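Long-range contacts in mannitol dehydrogenase (Pseudomonas fluorescens, PDB 1LJ8), which probably catalyses the NAD-dependent interconversion of mannitol and fructose, and binds its dinucleotide cofactor in a Rossmann domain: residues Tyr45-Glu54 against Pro275-Gln283; Thr132-Asp140 against Asp377-Phe385. One frame throughout, in Å; residues are numbered along the deposited sequence.

Contact 1 (Tyr45-Glu54 against Pro275-Gln283); sequences YTDALMNTGE and PAWEKVGVQ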
loop_
_atom_site.group_PDB
_atom_site.type_symbol
_atom_site.label_atom_id
_atom_site.label_comp_id
_atom_site.label_asym_id
_atom_site.label_seq_id
_atom_site.Cartn_x
_atom_site.Cartn_y
_atom_site.Cartn_z
ATOM N N TYR A 45 12.265 -2.338 -10.438
ATOM C CA TYR A 45 12.355 -3.374 -11.485
ATOM C C TYR A 45 12.517 -2.773 -12.874
ATOM O O TYR A 45 13.216 -3.312 -13.711
ATOM C CB TYR A 45 11.111 -4.255 -11.478
ATOM C CG TYR A 45 11.065 -5.290 -10.368
ATOM C CD1 TYR A 45 10.150 -5.179 -9.319
ATOM C CD2 TYR A 45 11.871 -6.441 -10.433
ATOM C CE1 TYR A 45 10.020 -6.177 -8.357
ATOM C CE2 TYR A 45 11.737 -7.454 -9.500
ATOM C CZ TYR A 45 10.808 -7.317 -8.457
ATOM O OH TYR A 45 10.651 -8.313 -7.523
ATOM N N THR A 46 11.862 -1.649 -13.134
ATOM C CA THR A 46 11.977 -1.043 -14.442
ATOM C C THR A 46 13.410 -0.531 -14.680
ATOM O O THR A 46 13.955 -0.681 -15.766
ATOM C CB THR A 46 10.938 0.082 -14.587
ATOM O OG1 THR A 46 9.634 -0.474 -14.326
ATOM C CG2 THR A 46 11.000 0.647 -16.003
ATOM N N ASP A 47 14.031 0.009 -13.642
ATOM C CA ASP A 47 15.402 0.513 -13.725
ATOM C C ASP A 47 16.314 -0.712 -13.929
ATOM O O ASP A 47 17.256 -0.659 -14.752
ATOM C CB ASP A 47 15.759 1.254 -12.404
ATOM C CG ASP A 47 17.235 1.632 -12.305
ATOM O OD1 ASP A 47 17.588 2.727 -12.801
ATOM O OD2 ASP A 47 18.042 0.850 -11.722
ATOM N N ALA A 48 16.023 -1.813 -13.237
ATOM C CA ALA A 48 16.860 -3.029 -13.382
ATOM C C ALA A 48 16.817 -3.532 -14.840
ATOM O O ALA A 48 17.845 -3.969 -15.387
ATOM C CB ALA A 48 16.380 -4.145 -12.412
ATOM N N LEU A 49 15.648 -3.470 -15.476
ATOM C CA LEU A 49 15.503 -3.914 -16.882
ATOM C C LEU A 49 16.333 -3.005 -17.789
ATOM O O LEU A 49 17.046 -3.476 -18.691
ATOM C CB LEU A 49 14.032 -3.828 -17.346
ATOM C CG LEU A 49 13.750 -4.272 -18.807
ATOM C CD1 LEU A 49 14.092 -5.758 -18.995
ATOM C CD2 LEU A 49 12.290 -4.079 -19.082
HETATM N N MSE A 50 16.223 -1.700 -17.564
HETATM C CA MSE A 50 16.970 -0.711 -18.364
HETATM C C MSE A 50 18.458 -0.946 -18.238
HETATM O O MSE A 50 19.190 -0.772 -19.216
HETATM C CB MSE A 50 16.602 0.725 -17.904
HETATM C CG MSE A 50 15.200 1.054 -18.337
HETATM SE SE MSE A 50 14.848 2.871 -17.702
HETATM C CE MSE A 50 13.105 3.064 -18.221
ATOM N N ASN A 51 18.901 -1.381 -17.067
ATOM C CA ASN A 51 20.336 -1.651 -16.892
ATOM C C ASN A 51 20.815 -2.841 -17.718
ATOM O O ASN A 51 22.035 -3.009 -17.884
ATOM C CB ASN A 51 20.701 -1.864 -15.438
ATOM C CG ASN A 51 20.818 -0.549 -14.686
ATOM O OD1 ASN A 51 21.048 0.496 -15.283
ATOM N ND2 ASN A 51 20.680 -0.606 -13.388
ATOM N N THR A 52 19.884 -3.649 -18.233
ATOM C CA THR A 52 20.283 -4.782 -19.091
ATOM C C THR A 52 20.307 -4.313 -20.543
ATOM O O THR A 52 20.645 -5.104 -21.439
ATOM C CB THR A 52 19.309 -6.011 -19.058
ATOM O OG1 THR A 52 18.034 -5.637 -19.608
ATOM C CG2 THR A 52 19.140 -6.551 -17.630
ATOM N N GLY A 53 19.928 -3.059 -20.764
ATOM C CA GLY A 53 19.903 -2.466 -22.087
ATOM C C GLY A 53 18.596 -2.624 -22.858
ATOM O O GLY A 53 18.564 -2.425 -24.078
ATOM N N GLU A 54 17.516 -2.978 -22.160
ATOM C CA GLU A 54 16.218 -3.172 -22.803
ATOM C C GLU A 54 15.198 -2.298 -22.096
ATOM O O GLU A 54 15.432 -1.853 -20.967
ATOM C CB GLU A 54 15.756 -4.630 -22.651
ATOM C CG GLU A 54 16.575 -5.618 -23.444
ATOM C CD GLU A 54 16.081 -7.032 -23.239
ATOM O OE1 GLU A 54 14.849 -7.252 -23.237
ATOM O OE2 GLU A 54 16.930 -7.920 -23.071
ATOM N N PRO A 275 6.764 -3.702 -20.256
ATOM C CA PRO A 275 8.222 -3.951 -20.261
ATOM C C PRO A 275 8.409 -5.472 -20.042
ATOM O O PRO A 275 7.564 -6.133 -19.400
ATOM C CB PRO A 275 8.739 -3.200 -19.020
ATOM C CG PRO A 275 7.619 -2.136 -18.720
ATOM C CD PRO A 275 6.335 -2.855 -19.129
ATOM N N ALA A 276 9.536 -6.001 -20.519
ATOM C CA ALA A 276 9.898 -7.414 -20.322
ATOM C C ALA A 276 10.425 -7.629 -18.876
ATOM O O ALA A 276 11.562 -8.075 -18.654
ATOM C CB ALA A 276 10.982 -7.804 -21.358
ATOM N N TRP A 277 9.596 -7.311 -17.892
ATOM C CA TRP A 277 9.990 -7.423 -16.477
ATOM C C TRP A 277 10.418 -8.840 -16.065
ATOM O O TRP A 277 11.146 -9.010 -15.080
ATOM C CB TRP A 277 8.820 -6.978 -15.574
ATOM C CG TRP A 277 8.573 -5.466 -15.533
ATOM C CD1 TRP A 277 9.491 -4.463 -15.265
ATOM C CD2 TRP A 277 7.292 -4.815 -15.640
ATOM N NE1 TRP A 277 8.828 -3.227 -15.200
ATOM C CE2 TRP A 277 7.494 -3.427 -15.423
ATOM C CE3 TRP A 277 5.989 -5.282 -15.900
ATOM C CZ2 TRP A 277 6.438 -2.492 -15.465
ATOM C CZ3 TRP A 277 4.943 -4.350 -15.941
ATOM C CH2 TRP A 277 5.183 -2.970 -15.728
ATOM N N GLU A 278 9.975 -9.855 -16.805
ATOM C CA GLU A 278 10.363 -11.207 -16.383
ATOM C C GLU A 278 11.870 -11.399 -16.503
ATOM O O GLU A 278 12.413 -12.295 -15.854
ATOM C CB GLU A 278 9.630 -12.320 -17.188
ATOM C CG GLU A 278 9.812 -12.268 -18.705
ATOM C CD GLU A 278 8.724 -11.404 -19.398
ATOM O OE1 GLU A 278 8.766 -10.159 -19.256
ATOM O OE2 GLU A 278 7.806 -12.000 -20.062
ATOM N N LYS A 279 12.537 -10.591 -17.328
ATOM C CA LYS A 279 13.982 -10.716 -17.488
ATOM C C LYS A 279 14.708 -10.248 -16.224
ATOM O O LYS A 279 15.914 -10.528 -16.053
ATOM C CB LYS A 279 14.462 -9.908 -18.701
ATOM C CG LYS A 279 14.037 -10.538 -20.053
ATOM C CD LYS A 279 14.415 -9.735 -21.284
ATOM C CE LYS A 279 13.857 -10.430 -22.566
ATOM N NZ LYS A 279 14.068 -9.629 -23.790
ATOM N N VAL A 280 14.003 -9.541 -15.331
ATOM C CA VAL A 280 14.641 -9.107 -14.086
ATOM C C VAL A 280 13.941 -9.591 -12.833
ATOM O O VAL A 280 13.950 -8.907 -11.795
ATOM C CB VAL A 280 14.832 -7.574 -14.012
ATOM C CG1 VAL A 280 15.935 -7.161 -15.046
ATOM C CG2 VAL A 280 13.481 -6.850 -14.295
ATOM N N GLY A 281 13.287 -10.756 -12.944
ATOM C CA GLY A 281 12.701 -11.359 -11.771
ATOM C C GLY A 281 11.207 -11.275 -11.464
ATOM O O GLY A 281 10.750 -11.878 -10.495
ATOM N N VAL A 282 10.460 -10.496 -12.239
ATOM C CA VAL A 282 9.023 -10.402 -11.996
ATOM C C VAL A 282 8.452 -11.731 -12.480
ATOM O O VAL A 282 8.890 -12.255 -13.512
ATOM C CB VAL A 282 8.423 -9.233 -12.796
ATOM C CG1 VAL A 282 6.911 -9.116 -12.561
ATOM C CG2 VAL A 282 9.130 -7.935 -12.358
ATOM N N GLN A 283 7.479 -12.252 -11.745
ATOM C CA GLN A 283 6.875 -13.541 -12.056
ATOM C C GLN A 283 5.477 -13.361 -12.622
ATOM O O GLN A 283 4.752 -12.506 -12.168
ATOM C CB GLN A 283 6.809 -14.367 -10.776
ATOM C CG GLN A 283 8.197 -14.539 -10.151
ATOM C CD GLN A 283 8.113 -15.051 -8.740
ATOM O OE1 GLN A 283 8.231 -14.295 -7.791
ATOM N NE2 GLN A 283 7.872 -16.344 -8.591
#

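Contact 2 (Thr132-Asp140 against Asp377-Phe385); sequences TEGGYCIDD and DGSSKFPKF. With NAD (nicotinamide-adenine-dinucleotide), chain B.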
loop_
_atom_site.group_PDB
_atom_site.type_symbol
_atom_site.label_atom_id
_atom_site.label_comp_id
_atom_site.label_asym_id
_atom_site.label_seq_id
_atom_site.Cartn_x
_atom_site.Cartn_y
_atom_site.Cartn_z
ATOM N N THR A 132 -3.224 3.982 -2.468
ATOM C CA THR A 132 -3.558 3.473 -1.120
ATOM C C THR A 132 -4.795 2.597 -1.049
ATOM O O THR A 132 -5.656 2.606 -1.937
ATOM C CB THR A 132 -3.635 4.588 0.017
ATOM O OG1 THR A 132 -4.906 5.280 -0.028
ATOM C CG2 THR A 132 -2.427 5.553 -0.090
ATOM N N GLU A 133 -4.880 1.853 0.061
ATOM C CA GLU A 133 -5.940 0.880 0.289
ATOM C C GLU A 133 -7.365 1.416 0.191
ATOM O O GLU A 133 -8.264 0.680 -0.276
ATOM C CB GLU A 133 -5.761 0.202 1.664
ATOM C CG GLU A 133 -4.519 -0.738 1.781
ATOM C CD GLU A 133 -3.179 -0.070 2.024
ATOM O OE1 GLU A 133 -3.064 1.178 2.035
ATOM O OE2 GLU A 133 -2.182 -0.821 2.216
ATOM N N GLY A 134 -7.557 2.658 0.599
ATOM C CA GLY A 134 -8.901 3.213 0.545
ATOM C C GLY A 134 -9.141 4.079 -0.694
ATOM O O GLY A 134 -10.230 4.672 -0.804
ATOM N N GLY A 135 -8.184 4.148 -1.632
ATOM C CA GLY A 135 -8.389 5.015 -2.806
ATOM C C GLY A 135 -9.362 4.529 -3.878
ATOM O O GLY A 135 -9.692 5.274 -4.799
ATOM N N TYR A 136 -9.875 3.306 -3.754
ATOM C CA TYR A 136 -10.726 2.752 -4.808
ATOM C C TYR A 136 -12.231 2.962 -4.646
ATOM O O TYR A 136 -13.014 2.646 -5.554
ATOM C CB TYR A 136 -10.411 1.262 -4.988
ATOM C CG TYR A 136 -8.960 1.024 -5.409
ATOM C CD1 TYR A 136 -7.906 1.142 -4.492
ATOM C CD2 TYR A 136 -8.659 0.771 -6.746
ATOM C CE1 TYR A 136 -6.576 1.008 -4.912
ATOM C CE2 TYR A 136 -7.315 0.642 -7.208
ATOM C CZ TYR A 136 -6.289 0.763 -6.275
ATOM O OH TYR A 136 -4.989 0.646 -6.713
ATOM N N CYS A 137 -12.608 3.455 -3.479
ATOM C CA CYS A 137 -13.984 3.801 -3.204
ATOM C C CYS A 137 -15.010 2.696 -3.372
ATOM O O CYS A 137 -16.102 2.959 -3.905
ATOM C CB CYS A 137 -14.385 4.994 -4.088
ATOM S SG CYS A 137 -13.257 6.425 -3.864
ATOM N N ILE A 138 -14.668 1.464 -2.992
ATOM C CA ILE A 138 -15.669 0.385 -3.041
ATOM C C ILE A 138 -15.946 0.065 -1.575
ATOM O O ILE A 138 -15.000 -0.106 -0.786
ATOM C CB ILE A 138 -15.149 -0.925 -3.703
ATOM C CG1 ILE A 138 -14.911 -0.704 -5.197
ATOM C CG2 ILE A 138 -16.181 -2.098 -3.433
ATOM C CD1 ILE A 138 -16.152 -0.541 -5.979
ATOM N N ASP A 139 -17.221 0.002 -1.196
ATOM C CA ASP A 139 -17.622 -0.334 0.187
ATOM C C ASP A 139 -17.560 -1.876 0.267
ATOM O O ASP A 139 -18.357 -2.562 -0.386
ATOM C CB ASP A 139 -19.056 0.164 0.419
ATOM C CG ASP A 139 -19.595 -0.124 1.829
ATOM O OD1 ASP A 139 -19.103 -1.035 2.538
ATOM O OD2 ASP A 139 -20.558 0.582 2.217
ATOM N N ASP A 140 -16.607 -2.425 1.028
ATOM C CA ASP A 140 -16.472 -3.886 1.129
ATOM C C ASP A 140 -17.644 -4.631 1.758
ATOM O O ASP A 140 -17.819 -5.816 1.498
ATOM C CB ASP A 140 -15.178 -4.234 1.867
ATOM C CG ASP A 140 -13.973 -3.730 1.135
ATOM O OD1 ASP A 140 -13.840 -4.118 -0.040
ATOM O OD2 ASP A 140 -13.189 -2.936 1.699
ATOM N N ASP A 377 -3.982 5.005 8.523
ATOM C CA ASP A 377 -5.140 4.686 7.699
ATOM C C ASP A 377 -5.809 3.343 8.052
ATOM O O ASP A 377 -6.213 2.555 7.162
ATOM C CB ASP A 377 -4.698 4.709 6.206
ATOM C CG ASP A 377 -5.860 4.850 5.232
ATOM O OD1 ASP A 377 -7.017 5.086 5.684
ATOM O OD2 ASP A 377 -5.602 4.717 3.987
ATOM N N GLY A 378 -5.938 3.100 9.348
ATOM C CA GLY A 378 -6.623 1.886 9.789
ATOM C C GLY A 378 -8.060 1.879 9.271
ATOM O O GLY A 378 -8.614 0.799 9.005
ATOM N N SER A 379 -8.690 3.062 9.153
ATOM C CA SER A 379 -10.077 3.092 8.652
ATOM C C SER A 379 -10.182 2.462 7.255
ATOM O O SER A 379 -11.189 1.808 6.942
ATOM C CB SER A 379 -10.641 4.525 8.642
ATOM O OG SER A 379 -9.936 5.347 7.724
ATOM N N SER A 380 -9.142 2.588 6.431
ATOM C CA SER A 380 -9.192 1.961 5.108
ATOM C C SER A 380 -8.573 0.557 5.110
ATOM O O SER A 380 -8.925 -0.274 4.262
ATOM C CB SER A 380 -8.411 2.783 4.041
ATOM O OG SER A 380 -8.806 4.165 4.000
ATOM N N LYS A 381 -7.640 0.309 6.027
ATOM C CA LYS A 381 -6.940 -0.970 6.057
ATOM C C LYS A 381 -7.715 -2.106 6.715
ATOM O O LYS A 381 -7.629 -3.242 6.241
ATOM C CB LYS A 381 -5.597 -0.807 6.774
ATOM C CG LYS A 381 -4.617 0.023 5.975
ATOM C CD LYS A 381 -3.384 0.307 6.785
ATOM C CE LYS A 381 -2.319 1.001 5.847
ATOM N NZ LYS A 381 -1.145 1.384 6.647
ATOM N N PHE A 382 -8.458 -1.814 7.779
ATOM C CA PHE A 382 -9.213 -2.883 8.410
ATOM C C PHE A 382 -10.065 -3.757 7.482
ATOM O O PHE A 382 -9.967 -4.981 7.564
ATOM C CB PHE A 382 -10.076 -2.361 9.583
ATOM C CG PHE A 382 -9.366 -2.445 10.929
ATOM C CD1 PHE A 382 -8.754 -1.331 11.474
ATOM C CD2 PHE A 382 -9.274 -3.662 11.613
ATOM C CE1 PHE A 382 -8.067 -1.394 12.671
ATOM C CE2 PHE A 382 -8.578 -3.750 12.827
ATOM C CZ PHE A 382 -7.967 -2.604 13.367
ATOM N N PRO A 383 -10.904 -3.164 6.593
ATOM C CA PRO A 383 -11.741 -3.992 5.703
ATOM C C PRO A 383 -10.958 -4.810 4.687
ATOM O O PRO A 383 -11.497 -5.768 4.129
ATOM C CB PRO A 383 -12.702 -2.961 5.030
ATOM C CG PRO A 383 -11.886 -1.642 5.075
ATOM C CD PRO A 383 -11.238 -1.723 6.482
ATOM N N LYS A 384 -9.701 -4.434 4.428
ATOM C CA LYS A 384 -8.879 -5.210 3.506
ATOM C C LYS A 384 -8.058 -6.285 4.198
ATOM O O LYS A 384 -7.948 -7.401 3.693
ATOM C CB LYS A 384 -7.868 -4.309 2.770
ATOM C CG LYS A 384 -8.380 -3.727 1.483
ATOM C CD LYS A 384 -9.523 -2.788 1.704
ATOM C CE LYS A 384 -10.019 -2.242 0.352
ATOM N NZ LYS A 384 -11.275 -1.473 0.504
ATOM N N PHE A 385 -7.485 -5.934 5.351
ATOM C CA PHE A 385 -6.518 -6.811 6.015
ATOM C C PHE A 385 -7.003 -7.730 7.105
ATOM O O PHE A 385 -6.384 -8.793 7.312
ATOM C CB PHE A 385 -5.394 -5.993 6.708
ATOM C CG PHE A 385 -4.632 -5.034 5.813
ATOM C CD1 PHE A 385 -3.745 -4.103 6.397
ATOM C CD2 PHE A 385 -4.750 -5.059 4.398
ATOM C CE1 PHE A 385 -2.980 -3.206 5.572
ATOM C CE2 PHE A 385 -3.995 -4.162 3.571
ATOM C CZ PHE A 385 -3.112 -3.245 4.159
HETATM P PA NAD B . 3.282 7.011 0.662
HETATM O O1A NAD B . 2.613 7.636 1.774
HETATM O O2A NAD B . 4.746 7.141 0.414
HETATM O O5B NAD B . 2.607 7.466 -0.712
HETATM C C5B NAD B . 1.164 7.317 -0.893
HETATM C C4B NAD B . 0.982 8.006 -2.261
HETATM O O4B NAD B . -0.460 7.882 -2.607
HETATM C C3B NAD B . 1.190 9.562 -2.281
HETATM O O3B NAD B . 1.745 9.875 -3.572
HETATM C C2B NAD B . -0.231 10.106 -2.077
HETATM O O2B NAD B . -0.392 11.440 -2.543
HETATM C C1B NAD B . -1.029 9.144 -2.935
HETATM N N9A NAD B . -2.426 9.071 -2.644
HETATM C C8A NAD B . -3.103 8.921 -1.450
HETATM N N7A NAD B . -4.405 8.857 -1.615
HETATM C C5A NAD B . -4.577 8.973 -2.986
HETATM C C6A NAD B . -5.761 8.954 -3.733
HETATM N N6A NAD B . -6.992 8.798 -3.243
HETATM N N1A NAD B . -5.660 9.108 -5.109
HETATM C C2A NAD B . -4.423 9.267 -5.732
HETATM N N3A NAD B . -3.233 9.268 -5.013
HETATM C C4A NAD B . -3.377 9.119 -3.631
HETATM O O3 NAD B . 2.892 5.475 0.743
HETATM P PN NAD B . 3.638 4.157 0.202
HETATM O O1N NAD B . 4.478 3.613 1.273
HETATM O O2N NAD B . 4.286 4.514 -1.063
HETATM O O5D NAD B . 2.443 3.144 0.021
HETATM C C5D NAD B . 1.487 3.436 -0.989
HETATM C C4D NAD B . 0.747 2.190 -1.208
HETATM O O4D NAD B . 1.516 1.152 -1.851
HETATM C C3D NAD B . 0.068 1.498 0.029
HETATM O O3D NAD B . -1.117 2.167 0.443
HETATM C C2D NAD B . -0.094 0.059 -0.423
HETATM O O2D NAD B . -1.330 -0.137 -1.097
HETATM C C1D NAD B . 1.124 -0.158 -1.355
HETATM N N1N NAD B . 2.265 -0.845 -0.719
HETATM C C2N NAD B . 3.149 -0.258 0.206
HETATM C C3N NAD B . 4.103 -1.059 0.778
HETATM C C7N NAD B . 5.055 -0.440 1.820
HETATM O O7N NAD B . 5.765 -1.224 2.468
HETATM N N7N NAD B . 5.053 0.853 2.068
HETATM C C4N NAD B . 4.193 -2.498 0.452
HETATM C C5N NAD B . 3.293 -3.034 -0.519
HETATM C C6N NAD B . 2.302 -2.214 -1.128
HETATM O O HOH W 1 -6.708 5.215 1.729
HETATM O O HOH W 2 -3.292 3.538 3.394
HETATM O O HOH W 3 -10.530 0.609 2.282
HETATM O O HOH W 4 -12.303 -0.859 -2.102
#

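Contact 1 (Tyr45-Glu54 against Pro275-Gln283)
Helix 42-50 packs its last turns against the loop that joins strand 263-266 to strand 283-284 and contains the 3-10 segment 277-279, with Val-280 and Leu-49 at the middle of the joint. Val-280 presses its branched end onto helix backbone: CG1 lies 3.7 Å from Leu-49 N, while CG2 meets Tyr-45 O. Ala-48, being small, permits this close approach. Leu-49, its CG anti to the backbone N (chi1 -180°), spreads two methyls over the loop, CD2 at 3.7 Å from Pro-275 CB and CD1 beside Ala-276 O. Tyr-45 offers Val-282 CG2 one face of its ring in a CH-pi contact, the methyl 3.8 Å from the centroid. At the ring's edge, near its plane, CD2 touches Val-280 O.

The helix finishes in a Schellman motif, where Gly-53 takes the positive phi that glycine tolerates best; the hydroxyl of Thr-52 joins its own N-H in bonding Leu-49 O. Beyond this turn Glu-54 reaches back, OE1 accepting Lys-279 NZ at 2.6 Å on the syn side, somewhat out of the carboxylate plane, a salt bridge at the exposed end of the contact.

On the buried side, Trp-277 NE1 donates to Thr-46 OG1 at 3.0 Å, a nearly straight bond (163°) lying in the indole plane. Thr-46 suits this place because its hydroxyl also bonds Gln-42 O, one turn back. Pro-275 CG lies over one indole face, toward its margin.

Contact 2 (Thr132-Asp140 against Asp377-Phe385)
Glu-133, a residue of the NAD pocket, runs its side chain between helix 378-385 and the cofactor. Its CB starts 4.1 Å from Ser-380 O. A bend at chi2 (80°) then turns the chain, and CG settles 3.7 Å from Phe-385 CZ. At the tip the two oxygens divide their work. OE1 accepts the ribose hydroxyl O3D of NAD at 2.7 Å, and also a water that donates in turn to Asp-377 OD2. OE2 meets the edge of the Phe-385 ring, 3.2 Å from CZ, with carboxylate and ring planes 79° apart; Asn-191 ND2 bonds it as well.

Beside this, Gly-134 has no side chain, and Ser-380 CB can come within 3.5 Å of its N. Farther along, Lys-384 NZ donates to the syn lone pair of Asp-140 OD2 at 2.7 Å, its chain bent at chi2 with CE passing near Glu-133 O, and two waters accept from the same ammonium.

Three donors thus grip the Glu-133 carboxylate, while the faintly positive C-H edge of Phe-385 lies against OE2. The arrangement is consistent with helix 378-385, from the C-terminal domain, helping to position the carboxylate that binds the nicotinamide ribose.

The two contacts lie on different sides of the cofactor, their centres about 31 Å apart, and they share no helix or strand. Contact 1 is peripheral, about 22 Å from the centre of the chain, and joins a helix and a loop of the N-terminal, Rossmann-type part of the chain; contact 2, about 10 Å from that centre, joins that part to the C-terminal domain beside the NAD. Their chemistry differs accordingly. Contact 1 is mainly apolar, with a single buried indole bond and an ion pair at its exposed end. Contact 2 is smaller and mostly polar, relying on bridging waters and on a carboxylate shared with the ligand. Each nevertheless has one lysine-carboxylate salt bridge, with one exposed and one partly exposed partner.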